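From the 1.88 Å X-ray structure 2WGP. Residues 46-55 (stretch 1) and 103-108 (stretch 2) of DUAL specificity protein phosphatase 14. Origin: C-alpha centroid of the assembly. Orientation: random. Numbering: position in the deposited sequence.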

# COMPACT_ATOMS: atom_id res chain seq x y z
N LEU A 46 6.26 45.36 -5.89
CA LEU A 46 6.78 44.43 -6.89
C LEU A 46 5.68 43.93 -7.82
O LEU A 46 5.85 43.88 -9.04
N LEU A 47 4.53 43.57 -7.26
CA LEU A 47 3.43 43.07 -8.06
C LEU A 47 2.77 44.18 -8.91
O LEU A 47 2.45 43.95 -10.09
N GLN A 48 2.58 45.37 -8.33
CA GLN A 48 2.07 46.53 -9.08
C GLN A 48 2.97 46.88 -10.27
O GLN A 48 2.48 47.16 -11.37
N ALA A 49 4.28 46.79 -10.05
CA ALA A 49 5.27 47.04 -11.11
C ALA A 49 5.07 46.10 -12.30
O ALA A 49 5.40 46.45 -13.42
N ARG A 50 4.51 44.91 -12.06
CA ARG A 50 4.23 43.92 -13.11
C ARG A 50 2.80 43.95 -13.63
O ARG A 50 2.42 43.11 -14.45
N GLY A 51 1.99 44.90 -13.13
CA GLY A 51 0.59 45.00 -13.51
C GLY A 51 -0.29 43.86 -13.01
O GLY A 51 -1.36 43.62 -13.55
N ILE A 52 0.16 43.19 -11.95
CA ILE A 52 -0.57 42.07 -11.35
C ILE A 52 -1.82 42.60 -10.65
O ILE A 52 -1.77 43.57 -9.88
N THR A 53 -2.95 42.00 -11.00
CA THR A 53 -4.26 42.38 -10.47
C THR A 53 -4.93 41.24 -9.68
O THR A 53 -5.85 41.48 -8.90
N CYS A 54 -4.46 40.00 -9.90
CA CYS A 54 -5.04 38.82 -9.30
C CYS A 54 -3.95 37.92 -8.76
O CYS A 54 -2.94 37.66 -9.45
N ILE A 55 -4.14 37.49 -7.51
CA ILE A 55 -3.22 36.55 -6.85
C ILE A 55 -3.93 35.23 -6.56
O ILE A 55 -4.93 35.18 -5.81
N HIS A 103 -7.67 42.33 -19.21
CA HIS A 103 -6.46 43.17 -19.30
C HIS A 103 -5.73 43.36 -17.97
O HIS A 103 -5.12 44.39 -17.71
N GLY A 104 -5.77 42.32 -17.14
CA GLY A 104 -5.00 42.28 -15.93
C GLY A 104 -3.92 41.22 -16.04
O GLY A 104 -3.56 40.76 -17.15
N ALA A 105 -3.39 40.84 -14.90
CA ALA A 105 -2.37 39.80 -14.85
C ALA A 105 -2.44 39.05 -13.52
O ALA A 105 -2.86 39.59 -12.50
N THR A 106 -2.07 37.78 -13.58
CA THR A 106 -2.18 36.89 -12.44
C THR A 106 -0.81 36.41 -11.97
O THR A 106 0.04 36.03 -12.76
N LEU A 107 -0.63 36.42 -10.64
CA LEU A 107 0.44 35.70 -10.01
C LEU A 107 -0.10 34.42 -9.40
O LEU A 107 -1.01 34.45 -8.56
N VAL A 108 0.44 33.30 -9.84
CA VAL A 108 0.15 32.02 -9.20
C VAL A 108 1.36 31.72 -8.34
O VAL A 108 2.49 31.56 -8.87

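A helix end, its following turn and a short parallel strand pairing bring the two stretches together, burying 416 Å² around a small apolar cluster centred on Leu 107. Cys 54 pairs with Thr 106 and Ile 55 with Leu 107; Leu 107 N donates to Cys 54 O (2.9 Å), tying the strands. Leu 107 (chi1 t, chi2 p) lies on the same sheet face as Ile 55 (m, t). Leu 107 CD2 meets Leu 47 CD2 at 3.7 Å; Leu 47 (m, t) points toward stretch 2 from the helix. Ile 52 (m, t), set sideways, brings CD1 to 4.0 Å from Leu 107 CB and CG1 to 4.5 Å from Ala 105 CB. Ala 105 CB also lies 3.6 Å from Gly 51 O, at the turn where the helix ends in a Schellman motif. On the other face, Cys 54 (t) and Thr 106 (m) sit side by side, Cys 54 CB 3.8 Å from Thr 106 OG1. Thr 53 (p) supplies the side-chain hydrogen bond between the stretches: its OG1 accepts from Ala 105 N (3.1 Å), while Ala 105 O receives both Thr 53 N (2.8 Å) and Cys 54 N (3.1 Å). Thr 53 OG1 also lies 3.4 Å from Gly 104 CA; an ideal CB on Gly 104 would clash with this hydroxyl oxygen at 2.3 Å.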

# COMPACT_ATOMS: atom_id res chain seq x y z
CB LEU A 46 7.47 43.23 -6.20
CG LEU A 46 8.18 42.18 -7.06
CD1 LEU A 46 9.62 42.56 -7.25
CD2 LEU A 46 8.10 40.80 -6.40
CB LEU A 47 2.39 42.37 -7.18
CG LEU A 47 2.87 41.22 -6.28
CD1 LEU A 47 1.69 40.64 -5.57
CD2 LEU A 47 3.63 40.12 -7.05
CB GLN A 48 1.91 47.74 -8.16
CG GLN A 48 0.76 47.59 -7.17
CD GLN A 48 0.51 48.86 -6.36
OE1 GLN A 48 1.44 49.45 -5.78
NE2 GLN A 48 -0.74 49.28 -6.30
CB ALA A 49 6.68 46.91 -10.55
CB ARG A 50 4.56 42.52 -12.57
CG ARG A 50 6.06 42.31 -12.49
CD ARG A 50 6.45 41.35 -11.39
NE ARG A 50 7.90 41.13 -11.42
CZ ARG A 50 8.81 42.01 -11.01
NH1 ARG A 50 8.45 43.16 -10.45
NH2 ARG A 50 10.10 41.70 -11.13
CB ILE A 52 0.34 41.22 -10.41
CG1 ILE A 52 1.38 40.46 -11.25
CG2 ILE A 52 -0.51 40.21 -9.55
CD1 ILE A 52 2.59 39.95 -10.48
CB THR A 53 -5.19 42.79 -11.63
OG1 THR A 53 -5.29 41.72 -12.57
CG2 THR A 53 -4.65 44.05 -12.32
CB CYS A 54 -5.87 38.07 -10.33
SG CYS A 54 -6.64 36.56 -9.73
CB ILE A 55 -2.63 37.13 -5.53
CG1 ILE A 55 -1.90 38.46 -5.78
CG2 ILE A 55 -1.68 36.13 -4.87
CD1 ILE A 55 -1.41 39.16 -4.48
CB HIS A 103 -6.80 44.51 -19.96
CG HIS A 103 -7.76 44.37 -21.11
ND1 HIS A 103 -7.44 43.67 -22.26
CD2 HIS A 103 -9.05 44.74 -21.25
CE1 HIS A 103 -8.48 43.65 -23.06
NE2 HIS A 103 -9.47 44.31 -22.48
CB ALA A 105 -0.98 40.42 -15.06
CB THR A 106 -3.10 35.68 -12.80
OG1 THR A 106 -4.40 36.15 -13.21
CG2 THR A 106 -3.25 34.74 -11.61
CB LEU A 107 1.12 36.52 -8.94
CG LEU A 107 2.12 35.77 -8.06
CD1 LEU A 107 3.43 35.43 -8.83
CD2 LEU A 107 2.39 36.63 -6.81
CB VAL A 108 -0.12 30.86 -10.18
CG1 VAL A 108 -0.46 29.58 -9.37
CG2 VAL A 108 -1.25 31.22 -11.23